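Local structure of glycerate dehydrogenase related protein (Thermoplasma acidophilum, 3GVX) at residues A150-R153 and S154-Q158; G189-N192 and S193-A197; V229-S233 and D234-N238; T245-R248 and N249-L252. The protein probably reduces glyoxylate or hydroxypyruvate with a nicotinamide coenzyme, as a member of the D-isomer specific 2-hydroxyacid dehydrogenase family. All blocks are in the same frame, centred on the assembly; numbering follows the deposited sequence.

Contacts 1 to 4 follow one another along the chain, all within the Rossmann-type NAD binding domain. Contacts 1, 3 and 4 take in strands 147-151, 230-233 and 250-252 of its seven-stranded parallel sheet; contact 2 caps the short helix 193-196. Contacts 1 and 2 have centres about 21 Å apart, yet Tyr151 CE2 lies 4.3 Å from Met190 CE. Contacts 3 and 4, centres about 8 Å apart, are neighbours because their strands lie side by side, parallel: Ser233 N lies 3.1 Å from Ile251 O, a probable hydrogen bond. Contacts 1 and 3 lie just past carboxyl ends of strands, the edge where Rossmann domains bind coenzyme; contact 4, on outermost strand 250-252, meets the second subunit.

Contact 1. Residues A150-R153 and S154-Q158; sequences AYTR and SSVDQ
Thr152 lays its methyl, CG2, against the CG1 branch of Val156, 3.6 Å away across the bend that follows strand 147-151. The same methyl sits 3.7 Å from Ser155 O, so CG2 covers both the side chain and the backbone of the returning segment. The first torsion of Thr152 (chi1 -175°) turns OG1 anti to the backbone N and leaves CG2 in the position between N and the carbonyl carbon, aimed at the valine. Val156 answers with CG1 anti to its own carbonyl carbon, and the two side chains cross obliquely. Ala150, buried near the end of the strand, adds a looser apolar touch: its CB is 4.3 Å from Val156 CG1. The bend itself is an inverse gamma turn centred on Arg153, closed by a weak bond from Ser154 N to Thr152 O (2.9 Å, 127° at the hydrogen). In a Rossmann fold this is the turn after the second strand, commonly the region that meets the adenosine end of the coenzyme; Thr152 touches Tyr130, which lies within what is probably the glycine-rich coenzyme loop (Gly129, Gly131, Gly134), consistent with that place. Were an alanine to replace Thr152, the methyl over Val156 CG1 would be gone and the valine would probably be left to rest on little more than Ala150 from this segment. Arg153 turns its bent chain outward along Lys186, and Ser154 and Ser155 are exposed on the outside of the bend. Farther along, Asp157 OD1 bonds Tyr130 OH and Asn159 N, tying the loop back toward that probable glycine-rich turn.

Contact 2. Residues G189-N192 and S193-A197; sequences GMVN and SRLLA
Asn192 is the N-cap of helix 193-196, its side-chain OD1 accepting from Leu195 N at 2.9 Å with an N-H...O angle of 151°. The backbone O of the same residue takes Leu196 N at 2.8 Å, almost straight at 171°. Both donors approach nearly along the C=O axis; one residue thus serves two amides of the opening turn through its two carbonyl oxygens. A first torsion of 61° sets the Asn192 amide between its backbone N and carbonyl carbon, folded back over the helix start. Packing is tight on the inner flank. Val191 CG1 meets Leu196 CD2 at 3.5 Å, the two side chains crossing at about a right angle, while Leu195 pushes CD2 to 3.6 Å from Met190 O and 3.7 Å from Val191 CA. The outer flank is looser: Ser193 and Arg194 are exposed, and Arg194 contributes mainly its CB, 3.4 Å from Asn192 OD1, before its bent chain runs on. Ser193 N is held by Asp218 OD2, a carboxylate that would also be expected to suit the positive end of the helix dipole. Selenomethionine Met190 and Leu195 lean on Pro167 of helix 167-172, Leu196 lies against Met219 and Phe222 of helix 216-225, and the short helix thereby lies between these two helices, following the loop that comes from strand 176-179.

Contact 3. Residues V229-S233 and D234-N238; sequences VWYLS and DVWWN
Ser233 OG donates to Val235 O at 2.8 Å, somewhat tilted from the carbonyl plane and closing a tight bend just past strand 230-233. Asn207 O of strand 204-207 also bonds this hydroxyl, whose proton is probably shared between the two carbonyls. With chi1 at -165° the hydroxyl stands beside its own carbonyl carbon, where it can meet the carbonyl two residues on; Val235 CG2 packs 3.5 Å from Ser233 OG. A water 2.6 Å away also donates to Val235 O and lies 3.0 Å from Tyr231 OH, in the plane of that ring. This water sits over one face of Trp237, toward the rim. Trp236 CZ3 comes to the edge of the Tyr231 ring, 4.4 Å from CE2, and Trp237 CH2 stands 4.2 Å from the same CE2; Trp237 lays CZ3 over a face of Trp236. Farther out, Asn207 ND2 bonds Tyr231 OH, Val214 O holds Trp237 NE1, and Asp234 grips Ser253 OG and the backbone N of Val256 and Ala257. At the carboxyl end of a parallel strand, where Rossmann dehydrogenases bind their coenzyme, the Asp-Val-Trp run is consistent with the Asp-Val-Phe that commonly follows this strand in D-2-hydroxyacid dehydrogenases.

Contact 4. Residues T245-R248 and N249-L252; sequences TNLR and NAIL
Arg248 folds its guanidinium over Asn249 at the entrance to strand 250-252, the outermost strand of the Rossmann domain's parallel sheet. The arginine chain leaves extended, CG anti to the backbone N (chi1 173°), and bends only at chi3, bringing CZ to 3.9 Å from Asn249 CB, which lies over one face of the group. Guanidinium and amide planes are 39° apart, so the two are inclined and do not form a flat stack. A glycine here in place of Asn249 would remove the methylene and amide under the arginine, whose guanidinium would probably be left freer to swing, with its weak bond from NH2 to Ser227 O as one remaining tie. The backbone bends at Asn249 in an inverse gamma turn, closed by Ala250 N to Arg248 O (2.8 Å), the donor standing above the carbonyl plane. Behind the turn Leu247 CB and Ala250 CB pack at 3.9 Å, and Leu247 also rests on Trp236. The carbonyl oxygens of Leu247 and Ala250 both accept from Lys108 NZ of the second subunit, which places this bend at the dimer interface. At the far end Leu252 has CG anti to the carbonyl carbon (chi1 -50°), which carries CD1 across to Thr245, 3.6 Å from Thr245 OG1 and equally 3.6 Å from Thr245 O.

Contact 1. Residues A150-R153 and S154-Q158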
ATOM      1  N   ALA B 150      10.284  15.544  -3.454  1.00 37.41           N
ATOM      2  CA  ALA B 150      11.549  14.868  -3.539  1.00 39.78           C
ATOM      3  C   ALA B 150      12.720  15.783  -3.372  1.00 41.49           C
ATOM      4  O   ALA B 150      12.728  16.940  -3.796  1.00 43.04           O
ATOM      5  CB  ALA B 150      11.658  14.120  -4.854  1.00 36.77           C
ATOM      6  N   TYR B 151      13.709  15.248  -2.692  1.00 42.82           N
ATOM      7  CA  TYR B 151      14.925  15.970  -2.502  1.00 45.34           C
ATOM      8  C   TYR B 151      15.951  15.084  -3.165  1.00 47.09           C
ATOM      9  O   TYR B 151      16.228  13.977  -2.693  1.00 47.01           O
ATOM     10  CB  TYR B 151      15.258  16.127  -1.034  1.00 45.92           C
ATOM     11  CG  TYR B 151      16.684  16.556  -0.894  1.00 46.92           C
ATOM     12  CD1 TYR B 151      17.074  17.855  -1.194  1.00 46.93           C
ATOM     13  CD2 TYR B 151      17.668  15.626  -0.609  1.00 47.50           C
ATOM     14  CE1 TYR B 151      18.422  18.213  -1.227  1.00 48.62           C
ATOM     15  CE2 TYR B 151      19.014  15.970  -0.634  1.00 48.35           C
ATOM     16  CZ  TYR B 151      19.387  17.265  -0.948  1.00 49.03           C
ATOM     17  OH  TYR B 151      20.722  17.600  -0.977  1.00 52.26           O
ATOM     18  N   THR B 152      16.512  15.560  -4.265  1.00 48.19           N
ATOM     19  CA  THR B 152      17.470  14.735  -4.958  1.00 49.48           C
ATOM     20  C   THR B 152      18.580  15.400  -5.717  1.00 51.45           C
ATOM     21  O   THR B 152      18.508  16.559  -6.118  1.00 52.07           O
ATOM     22  CB  THR B 152      16.796  13.824  -5.969  1.00 48.36           C
ATOM     23  OG1 THR B 152      17.774  12.948  -6.537  1.00 47.69           O
ATOM     24  CG2 THR B 152      16.163  14.659  -7.077  1.00 47.51           C
ATOM     25  N   ARG B 153      19.603  14.584  -5.916  1.00 53.36           N
ATOM     26  CA  ARG B 153      20.773  14.906  -6.680  1.00 55.67           C
ATOM     27  C   ARG B 153      20.271  14.593  -8.090  1.00 56.13           C
ATOM     28  O   ARG B 153      20.451  13.489  -8.619  1.00 56.52           O
ATOM     29  CB  ARG B 153      21.899  13.965  -6.278  1.00 57.46           C
ATOM     30  CG  ARG B 153      21.870  13.550  -4.793  1.00 59.08           C
ATOM     31  CD  ARG B 153      22.181  14.724  -3.863  1.00 61.38           C
ATOM     32  NE  ARG B 153      23.148  15.641  -4.467  1.00 63.16           N
ATOM     33  CZ  ARG B 153      24.173  16.199  -3.830  1.00 64.30           C
ATOM     34  NH1 ARG B 153      24.391  15.937  -2.550  1.00 65.02           N
ATOM     35  NH2 ARG B 153      24.971  17.041  -4.477  1.00 64.12           N
ATOM     36  N   SER B 154      19.574  15.586  -8.633  1.00 56.09           N
ATOM     37  CA  SER B 154      18.966  15.584  -9.955  1.00 55.04           C
ATOM     38  C   SER B 154      18.334  14.333 -10.546  1.00 53.70           C
ATOM     39  O   SER B 154      18.818  13.213 -10.396  1.00 53.00           O
ATOM     40  CB  SER B 154      19.951  16.133 -10.977  1.00 56.16           C
ATOM     41  OG  SER B 154      19.335  16.228 -12.246  1.00 56.81           O
ATOM     42  N   SER B 155      17.249  14.597 -11.261  1.00 52.48           N
ATOM     43  CA  SER B 155      16.450  13.615 -11.963  1.00 50.77           C
ATOM     44  C   SER B 155      15.317  13.133 -11.084  1.00 50.74           C
ATOM     45  O   SER B 155      15.517  12.480 -10.058  1.00 49.73           O
ATOM     46  CB  SER B 155      17.292  12.425 -12.438  1.00 48.70           C
ATOM     47  OG  SER B 155      16.687  11.804 -13.550  1.00 45.75           O
ATOM     48  N   VAL B 156      14.120  13.519 -11.487  1.00 50.39           N
ATOM     49  CA  VAL B 156      12.918  13.108 -10.810  1.00 48.87           C
ATOM     50  C   VAL B 156      12.090  12.749 -12.001  1.00 49.16           C
ATOM     51  O   VAL B 156      12.462  13.044 -13.138  1.00 50.85           O
ATOM     52  CB  VAL B 156      12.219  14.258 -10.042  1.00 47.33           C
ATOM     53  CG1 VAL B 156      13.091  14.718  -8.889  1.00 45.31           C
ATOM     54  CG2 VAL B 156      11.851  15.389 -11.002  1.00 45.68           C
ATOM     55  N   ASP B 157      10.983  12.088 -11.767  1.00 47.71           N
ATOM     56  CA  ASP B 157      10.159  11.753 -12.884  1.00 45.66           C
ATOM     57  C   ASP B 157       8.826  12.422 -12.711  1.00 44.01           C
ATOM     58  O   ASP B 157       8.673  13.379 -11.958  1.00 43.23           O
ATOM     59  CB  ASP B 157       9.992  10.246 -12.995  1.00 46.46           C
ATOM     60  CG  ASP B 157       9.504   9.622 -11.711  1.00 46.59           C
ATOM     61  OD1 ASP B 157       8.955  10.341 -10.859  1.00 44.74           O
ATOM     62  OD2 ASP B 157       9.665   8.403 -11.546  1.00 47.64           O
ATOM     63  N   GLN B 158       7.860  11.900 -13.433  1.00 42.94           N
ATOM     64  CA  GLN B 158       6.528  12.429 -13.394  1.00 42.34           C
ATOM     65  C   GLN B 158       5.786  12.167 -12.083  1.00 40.09           C
ATOM     66  O   GLN B 158       4.785  12.808 -11.839  1.00 40.21           O
ATOM     67  CB  GLN B 158       5.719  11.824 -14.526  1.00 45.49           C
ATOM     68  CG  GLN B 158       4.833  10.719 -14.026  1.00 49.91           C
ATOM     69  CD  GLN B 158       4.769   9.566 -14.976  1.00 54.55           C
ATOM     70  OE1 GLN B 158       3.901   9.510 -15.849  1.00 55.05           O
ATOM     71  NE2 GLN B 158       5.703   8.632 -14.827  1.00 55.29           N
TER

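Contact 2. Residues G189-N192 and S193-A197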
ATOM      1  N   GLY B 189      25.319  10.961   9.047  1.00 46.19           N
ATOM      2  CA  GLY B 189      24.881  11.837  10.126  1.00 43.96           C
ATOM      3  C   GLY B 189      23.991  12.966   9.665  1.00 42.67           C
ATOM      4  O   GLY B 189      23.641  13.861  10.432  1.00 42.46           O
HETATM    5  N   MSE B 190      23.622  12.904   8.393  1.00 42.40           N
HETATM    6  CA  MSE B 190      22.761  13.879   7.732  1.00 42.28           C
HETATM    7  C   MSE B 190      21.491  14.231   8.498  1.00 42.75           C
HETATM    8  O   MSE B 190      21.139  15.401   8.628  1.00 42.79           O
HETATM    9  CB  MSE B 190      22.408  13.346   6.352  1.00 41.87           C
HETATM   10  CG  MSE B 190      21.317  14.059   5.619  1.00 39.11           C
HETATM   11 SE   MSE B 190      21.235  13.303   3.991  1.00 35.48          SE
HETATM   12  CE  MSE B 190      20.743  14.662   3.065  1.00 35.63           C
ATOM     13  N   VAL B 191      20.795  13.216   8.987  1.00 41.38           N
ATOM     14  CA  VAL B 191      19.574  13.456   9.741  1.00 40.31           C
ATOM     15  C   VAL B 191      19.963  13.814  11.168  1.00 40.03           C
ATOM     16  O   VAL B 191      20.244  12.934  11.978  1.00 38.85           O
ATOM     17  CB  VAL B 191      18.672  12.200   9.770  1.00 40.09           C
ATOM     18  CG1 VAL B 191      17.369  12.509  10.509  1.00 36.23           C
ATOM     19  CG2 VAL B 191      18.414  11.706   8.349  1.00 39.11           C
ATOM     20  N   ASN B 192      20.003  15.106  11.475  1.00 40.63           N
ATOM     21  CA  ASN B 192      20.385  15.504  12.824  1.00 42.80           C
ATOM     22  C   ASN B 192      19.435  16.457  13.543  1.00 43.00           C
ATOM     23  O   ASN B 192      18.486  16.973  12.956  1.00 42.09           O
ATOM     24  CB  ASN B 192      21.808  16.086  12.824  1.00 42.63           C
ATOM     25  CG  ASN B 192      21.940  17.322  11.970  1.00 44.17           C
ATOM     26  OD1 ASN B 192      20.957  18.011  11.689  1.00 43.41           O
ATOM     27  ND2 ASN B 192      23.166  17.621  11.554  1.00 45.07           N
ATOM     28  N   SER B 193      19.699  16.648  14.836  1.00 43.38           N
ATOM     29  CA  SER B 193      18.918  17.537  15.684  1.00 44.65           C
ATOM     30  C   SER B 193      18.476  18.738  14.889  1.00 45.21           C
ATOM     31  O   SER B 193      17.314  19.129  14.916  1.00 45.32           O
ATOM     32  CB  SER B 193      19.754  18.031  16.874  1.00 44.99           C
ATOM     33  OG  SER B 193      19.985  17.024  17.841  1.00 46.82           O
ATOM     34  N   ARG B 194      19.419  19.322  14.167  1.00 45.93           N
ATOM     35  CA  ARG B 194      19.114  20.506  13.389  1.00 46.55           C
ATOM     36  C   ARG B 194      18.113  20.275  12.267  1.00 46.12           C
ATOM     37  O   ARG B 194      17.241  21.111  12.038  1.00 46.85           O
ATOM     38  CB  ARG B 194      20.381  21.128  12.816  1.00 46.77           C
ATOM     39  CG  ARG B 194      20.161  22.580  12.498  1.00 50.74           C
ATOM     40  CD  ARG B 194      20.841  23.017  11.221  1.00 53.07           C
ATOM     41  NE  ARG B 194      20.440  22.229  10.053  1.00 57.15           N
ATOM     42  CZ  ARG B 194      19.194  22.110   9.587  1.00 59.55           C
ATOM     43  NH1 ARG B 194      18.181  22.726  10.193  1.00 58.16           N
ATOM     44  NH2 ARG B 194      18.964  21.399   8.486  1.00 58.22           N
ATOM     45  N   LEU B 195      18.245  19.161  11.554  1.00 44.00           N
ATOM     46  CA  LEU B 195      17.308  18.858  10.472  1.00 42.84           C
ATOM     47  C   LEU B 195      15.932  18.467  11.031  1.00 42.07           C
ATOM     48  O   LEU B 195      14.905  18.932  10.540  1.00 42.11           O
ATOM     49  CB  LEU B 195      17.856  17.738   9.578  1.00 40.98           C
ATOM     50  CG  LEU B 195      16.896  17.128   8.551  1.00 39.91           C
ATOM     51  CD1 LEU B 195      16.374  18.195   7.585  1.00 40.67           C
ATOM     52  CD2 LEU B 195      17.629  15.993   7.838  1.00 37.47           C
ATOM     53  N   LEU B 196      15.928  17.640  12.074  1.00 41.53           N
ATOM     54  CA  LEU B 196      14.693  17.183  12.716  1.00 41.74           C
ATOM     55  C   LEU B 196      13.789  18.296  13.225  1.00 41.76           C
ATOM     56  O   LEU B 196      12.567  18.157  13.216  1.00 41.60           O
ATOM     57  CB  LEU B 196      15.006  16.237  13.871  1.00 41.00           C
ATOM     58  CG  LEU B 196      15.752  14.982  13.446  1.00 41.02           C
ATOM     59  CD1 LEU B 196      16.033  14.118  14.673  1.00 39.31           C
ATOM     60  CD2 LEU B 196      14.931  14.244  12.389  1.00 41.46           C
ATOM     61  N   ALA B 197      14.393  19.392  13.669  1.00 41.48           N
ATOM     62  CA  ALA B 197      13.638  20.523  14.179  1.00 40.63           C
ATOM     63  C   ALA B 197      12.644  21.035  13.144  1.00 41.10           C
ATOM     64  O   ALA B 197      11.749  21.796  13.474  1.00 41.38           O
ATOM     65  CB  ALA B 197      14.592  21.650  14.611  1.00 40.94           C
TER

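Contact 3. Residues V229-S233 and D234-N238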
ATOM      1  N   VAL B 229       6.360  12.413  16.977  1.00 35.47           N
ATOM      2  CA  VAL B 229       7.117  11.920  15.840  1.00 33.99           C
ATOM      3  C   VAL B 229       7.487  10.460  16.001  1.00 32.25           C
ATOM      4  O   VAL B 229       7.889  10.016  17.076  1.00 34.26           O
ATOM      5  CB  VAL B 229       8.405  12.754  15.627  1.00 34.57           C
ATOM      6  CG1 VAL B 229       9.231  12.164  14.484  1.00 34.94           C
ATOM      7  CG2 VAL B 229       8.035  14.206  15.337  1.00 33.68           C
ATOM      8  N   TRP B 230       7.323   9.708  14.924  1.00 31.01           N
ATOM      9  CA  TRP B 230       7.654   8.303  14.951  1.00 29.36           C
ATOM     10  C   TRP B 230       8.780   8.027  14.003  1.00 30.29           C
ATOM     11  O   TRP B 230       8.983   8.736  13.023  1.00 30.18           O
ATOM     12  CB  TRP B 230       6.441   7.433  14.607  1.00 28.05           C
ATOM     13  CG  TRP B 230       5.556   7.222  15.771  1.00 27.50           C
ATOM     14  CD1 TRP B 230       4.916   8.188  16.487  1.00 26.07           C
ATOM     15  CD2 TRP B 230       5.229   5.974  16.398  1.00 28.22           C
ATOM     16  NE1 TRP B 230       4.208   7.627  17.515  1.00 28.59           N
ATOM     17  CE2 TRP B 230       4.374   6.270  17.481  1.00 29.00           C
ATOM     18  CE3 TRP B 230       5.561   4.639  16.142  1.00 29.00           C
ATOM     19  CZ2 TRP B 230       3.854   5.274  18.321  1.00 30.29           C
ATOM     20  CZ3 TRP B 230       5.038   3.648  16.975  1.00 29.76           C
ATOM     21  CH2 TRP B 230       4.190   3.974  18.046  1.00 29.82           C
ATOM     22  N   TYR B 231       9.519   6.981  14.311  1.00 31.24           N
ATOM     23  CA  TYR B 231      10.630   6.593  13.486  1.00 31.90           C
ATOM     24  C   TYR B 231      10.453   5.133  13.152  1.00 31.92           C
ATOM     25  O   TYR B 231      10.523   4.280  14.026  1.00 31.90           O
ATOM     26  CB  TYR B 231      11.939   6.813  14.244  1.00 35.24           C
ATOM     27  CG  TYR B 231      13.172   6.466  13.445  1.00 35.75           C
ATOM     28  CD1 TYR B 231      13.440   7.097  12.237  1.00 36.18           C
ATOM     29  CD2 TYR B 231      14.083   5.525  13.909  1.00 36.87           C
ATOM     30  CE1 TYR B 231      14.582   6.787  11.500  1.00 37.39           C
ATOM     31  CE2 TYR B 231      15.240   5.206  13.189  1.00 37.10           C
ATOM     32  CZ  TYR B 231      15.487   5.845  11.987  1.00 37.45           C
ATOM     33  OH  TYR B 231      16.633   5.560  11.288  1.00 37.64           O
ATOM     34  N   LEU B 232      10.194   4.847  11.886  1.00 33.46           N
ATOM     35  CA  LEU B 232      10.019   3.472  11.457  1.00 34.96           C
ATOM     36  C   LEU B 232      11.236   3.113  10.639  1.00 34.68           C
ATOM     37  O   LEU B 232      11.535   3.755   9.634  1.00 34.12           O
ATOM     38  CB  LEU B 232       8.759   3.340  10.609  1.00 33.49           C
ATOM     39  CG  LEU B 232       7.589   4.145  11.165  1.00 34.93           C
ATOM     40  CD1 LEU B 232       6.440   4.015  10.188  1.00 32.11           C
ATOM     41  CD2 LEU B 232       7.207   3.677  12.584  1.00 31.97           C
ATOM     42  N   SER B 233      11.949   2.085  11.061  1.00 35.31           N
ATOM     43  CA  SER B 233      13.141   1.740  10.319  1.00 35.96           C
ATOM     44  C   SER B 233      13.385   0.270  10.101  1.00 35.04           C
ATOM     45  O   SER B 233      13.047  -0.585  10.919  1.00 36.04           O
ATOM     46  CB  SER B 233      14.357   2.376  10.989  1.00 37.56           C
ATOM     47  OG  SER B 233      15.463   2.353  10.120  1.00 42.09           O
ATOM     48  N   ASP B 234      13.979  -0.009   8.956  1.00 34.37           N
ATOM     49  CA  ASP B 234      14.316  -1.364   8.615  1.00 33.49           C
ATOM     50  C   ASP B 234      15.809  -1.549   8.854  1.00 35.26           C
ATOM     51  O   ASP B 234      16.339  -2.627   8.638  1.00 33.95           O
ATOM     52  CB  ASP B 234      13.972  -1.647   7.160  1.00 30.74           C
ATOM     53  CG  ASP B 234      14.317  -3.052   6.753  1.00 29.81           C
ATOM     54  OD1 ASP B 234      13.888  -4.008   7.437  1.00 27.67           O
ATOM     55  OD2 ASP B 234      15.026  -3.203   5.743  1.00 32.24           O
ATOM     56  N   VAL B 235      16.479  -0.490   9.304  1.00 36.14           N
ATOM     57  CA  VAL B 235      17.915  -0.548   9.565  1.00 38.52           C
ATOM     58  C   VAL B 235      18.293   0.125  10.869  1.00 40.48           C
ATOM     59  O   VAL B 235      17.859   1.238  11.170  1.00 42.14           O
ATOM     60  CB  VAL B 235      18.722   0.118   8.445  1.00 37.14           C
ATOM     61  CG1 VAL B 235      18.415  -0.549   7.111  1.00 36.40           C
ATOM     62  CG2 VAL B 235      18.437   1.613   8.425  1.00 36.31           C
ATOM     63  N   TRP B 236      19.111  -0.559  11.648  1.00 41.91           N
ATOM     64  CA  TRP B 236      19.533  -0.023  12.922  1.00 43.64           C
ATOM     65  C   TRP B 236      21.046   0.143  12.952  1.00 43.51           C
ATOM     66  O   TRP B 236      21.744  -0.458  12.146  1.00 44.52           O
ATOM     67  CB  TRP B 236      19.052  -0.951  14.031  1.00 43.80           C
ATOM     68  CG  TRP B 236      19.077  -0.296  15.332  1.00 45.72           C
ATOM     69  CD1 TRP B 236      20.039  -0.426  16.281  1.00 47.17           C
ATOM     70  CD2 TRP B 236      18.120   0.636  15.851  1.00 45.80           C
ATOM     71  NE1 TRP B 236      19.751   0.362  17.356  1.00 48.49           N
ATOM     72  CE2 TRP B 236      18.580   1.029  17.123  1.00 47.12           C
ATOM     73  CE3 TRP B 236      16.927   1.181  15.366  1.00 44.16           C
ATOM     74  CZ2 TRP B 236      17.892   1.933  17.924  1.00 46.04           C
ATOM     75  CZ3 TRP B 236      16.245   2.082  16.161  1.00 45.40           C
ATOM     76  CH2 TRP B 236      16.734   2.452  17.429  1.00 46.44           C
ATOM     77  N   TRP B 237      21.567   0.949  13.867  1.00 44.05           N
ATOM     78  CA  TRP B 237      23.006   1.103  13.907  1.00 44.43           C
ATOM     79  C   TRP B 237      23.652  -0.171  14.429  1.00 45.68           C
ATOM     80  O   TRP B 237      23.076  -0.912  15.244  1.00 44.56           O
ATOM     81  CB  TRP B 237      23.414   2.308  14.758  1.00 43.05           C
ATOM     82  CG  TRP B 237      22.780   3.578  14.318  1.00 41.58           C
ATOM     83  CD1 TRP B 237      23.316   4.535  13.509  1.00 40.32           C
ATOM     84  CD2 TRP B 237      21.465   4.026  14.653  1.00 40.60           C
ATOM     85  NE1 TRP B 237      22.419   5.555  13.324  1.00 38.36           N
ATOM     86  CE2 TRP B 237      21.276   5.272  14.020  1.00 39.61           C
ATOM     87  CE3 TRP B 237      20.436   3.503  15.443  1.00 39.60           C
ATOM     88  CZ2 TRP B 237      20.088   5.996  14.128  1.00 40.63           C
ATOM     89  CZ3 TRP B 237      19.257   4.218  15.553  1.00 41.71           C
ATOM     90  CH2 TRP B 237      19.094   5.460  14.902  1.00 40.75           C
ATOM     91  N   ASN B 238      24.853  -0.401  13.912  1.00 47.51           N
ATOM     92  CA  ASN B 238      25.695  -1.544  14.213  1.00 50.38           C
ATOM     93  C   ASN B 238      25.166  -2.807  13.571  1.00 51.64           C
ATOM     94  O   ASN B 238      25.728  -3.248  12.578  1.00 53.31           O
ATOM     95  CB  ASN B 238      25.893  -1.703  15.718  1.00 51.87           C
ATOM     96  CG  ASN B 238      26.459  -0.440  16.350  1.00 53.30           C
ATOM     97  OD1 ASN B 238      27.250   0.279  15.722  1.00 52.14           O
ATOM     98  ND2 ASN B 238      26.067  -0.166  17.588  1.00 54.13           N
TER
HETATM   99  O   HOH W   1      18.436   3.430  12.339  1.00 46.86           O

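Contact 4. Residues T245-R248 and N249-L252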
ATOM      1  N   THR B 245      17.285  -0.002  21.300  1.00 52.10           N
ATOM      2  CA  THR B 245      16.169  -0.410  20.478  1.00 51.21           C
ATOM      3  C   THR B 245      14.727  -0.381  21.019  1.00 51.63           C
ATOM      4  O   THR B 245      13.790  -0.306  20.227  1.00 50.99           O
ATOM      5  CB  THR B 245      16.511  -1.800  19.928  1.00 50.98           C
ATOM      6  OG1 THR B 245      16.504  -1.744  18.503  1.00 54.02           O
ATOM      7  CG2 THR B 245      15.582  -2.866  20.460  1.00 48.66           C
ATOM      8  N   ASN B 246      14.537  -0.432  22.338  1.00 50.95           N
ATOM      9  CA  ASN B 246      13.184  -0.419  22.899  1.00 50.92           C
ATOM     10  C   ASN B 246      12.568   0.979  23.013  1.00 50.06           C
ATOM     11  O   ASN B 246      12.392   1.507  24.115  1.00 49.81           O
ATOM     12  CB  ASN B 246      13.153  -1.100  24.271  1.00 50.95           C
ATOM     13  CG  ASN B 246      11.737  -1.393  24.741  1.00 53.47           C
ATOM     14  OD1 ASN B 246      10.767  -0.853  24.202  1.00 53.91           O
ATOM     15  ND2 ASN B 246      11.611  -2.242  25.750  1.00 55.32           N
ATOM     16  N   LEU B 247      12.241   1.562  21.863  1.00 48.53           N
ATOM     17  CA  LEU B 247      11.625   2.887  21.782  1.00 47.23           C
ATOM     18  C   LEU B 247      10.108   2.747  21.695  1.00 46.23           C
ATOM     19  O   LEU B 247       9.607   1.790  21.104  1.00 46.95           O
ATOM     20  CB  LEU B 247      12.141   3.628  20.541  1.00 47.28           C
ATOM     21  CG  LEU B 247      13.550   4.209  20.701  1.00 50.02           C
ATOM     22  CD1 LEU B 247      14.268   4.255  19.357  1.00 47.43           C
ATOM     23  CD2 LEU B 247      13.459   5.589  21.367  1.00 51.29           C
ATOM     24  N   ARG B 248       9.374   3.687  22.282  1.00 43.07           N
ATOM     25  CA  ARG B 248       7.925   3.618  22.200  1.00 41.59           C
ATOM     26  C   ARG B 248       7.513   3.978  20.787  1.00 40.97           C
ATOM     27  O   ARG B 248       7.026   3.130  20.036  1.00 40.14           O
ATOM     28  CB  ARG B 248       7.234   4.588  23.162  1.00 40.90           C
ATOM     29  CG  ARG B 248       5.723   4.634  22.934  1.00 40.92           C
ATOM     30  CD  ARG B 248       4.994   5.647  23.821  1.00 41.06           C
ATOM     31  NE  ARG B 248       4.673   6.882  23.108  1.00 42.30           N
ATOM     32  CZ  ARG B 248       5.554   7.749  22.626  1.00 41.17           C
ATOM     33  NH1 ARG B 248       6.839   7.534  22.775  1.00 44.03           N
ATOM     34  NH2 ARG B 248       5.134   8.830  21.986  1.00 40.59           N
ATOM     35  N   ASN B 249       7.739   5.240  20.430  1.00 38.96           N
ATOM     36  CA  ASN B 249       7.381   5.770  19.118  1.00 37.20           C
ATOM     37  C   ASN B 249       8.255   5.309  17.954  1.00 36.05           C
ATOM     38  O   ASN B 249       8.858   6.115  17.260  1.00 34.60           O
ATOM     39  CB  ASN B 249       7.320   7.311  19.154  1.00 35.82           C
ATOM     40  CG  ASN B 249       8.491   7.944  19.915  1.00 36.12           C
ATOM     41  OD1 ASN B 249       8.748   9.143  19.780  1.00 34.94           O
ATOM     42  ND2 ASN B 249       9.191   7.148  20.720  1.00 32.73           N
ATOM     43  N   ALA B 250       8.308   3.999  17.746  1.00 36.28           N
ATOM     44  CA  ALA B 250       9.058   3.425  16.648  1.00 36.62           C
ATOM     45  C   ALA B 250       8.564   2.020  16.352  1.00 37.20           C
ATOM     46  O   ALA B 250       8.037   1.344  17.223  1.00 36.88           O
ATOM     47  CB  ALA B 250      10.555   3.397  16.986  1.00 38.02           C
ATOM     48  N   ILE B 251       8.709   1.615  15.098  1.00 36.10           N
ATOM     49  CA  ILE B 251       8.356   0.279  14.659  1.00 34.17           C
ATOM     50  C   ILE B 251       9.600  -0.078  13.878  1.00 34.25           C
ATOM     51  O   ILE B 251      10.052   0.675  13.010  1.00 33.90           O
ATOM     52  CB  ILE B 251       7.145   0.240  13.715  1.00 34.51           C
ATOM     53  CG1 ILE B 251       5.933   0.892  14.373  1.00 33.37           C
ATOM     54  CG2 ILE B 251       6.831  -1.202  13.357  1.00 31.26           C
ATOM     55  CD1 ILE B 251       4.666   0.781  13.564  1.00 33.06           C
ATOM     56  N   LEU B 252      10.166  -1.226  14.196  1.00 34.63           N
ATOM     57  CA  LEU B 252      11.411  -1.623  13.571  1.00 34.97           C
ATOM     58  C   LEU B 252      11.385  -2.978  12.919  1.00 33.19           C
ATOM     59  O   LEU B 252      10.596  -3.853  13.272  1.00 33.23           O
ATOM     60  CB  LEU B 252      12.528  -1.628  14.619  1.00 34.78           C
ATOM     61  CG  LEU B 252      12.688  -0.383  15.492  1.00 37.12           C
ATOM     62  CD1 LEU B 252      13.615  -0.700  16.672  1.00 37.39           C
ATOM     63  CD2 LEU B 252      13.218   0.775  14.651  1.00 35.98           C
TER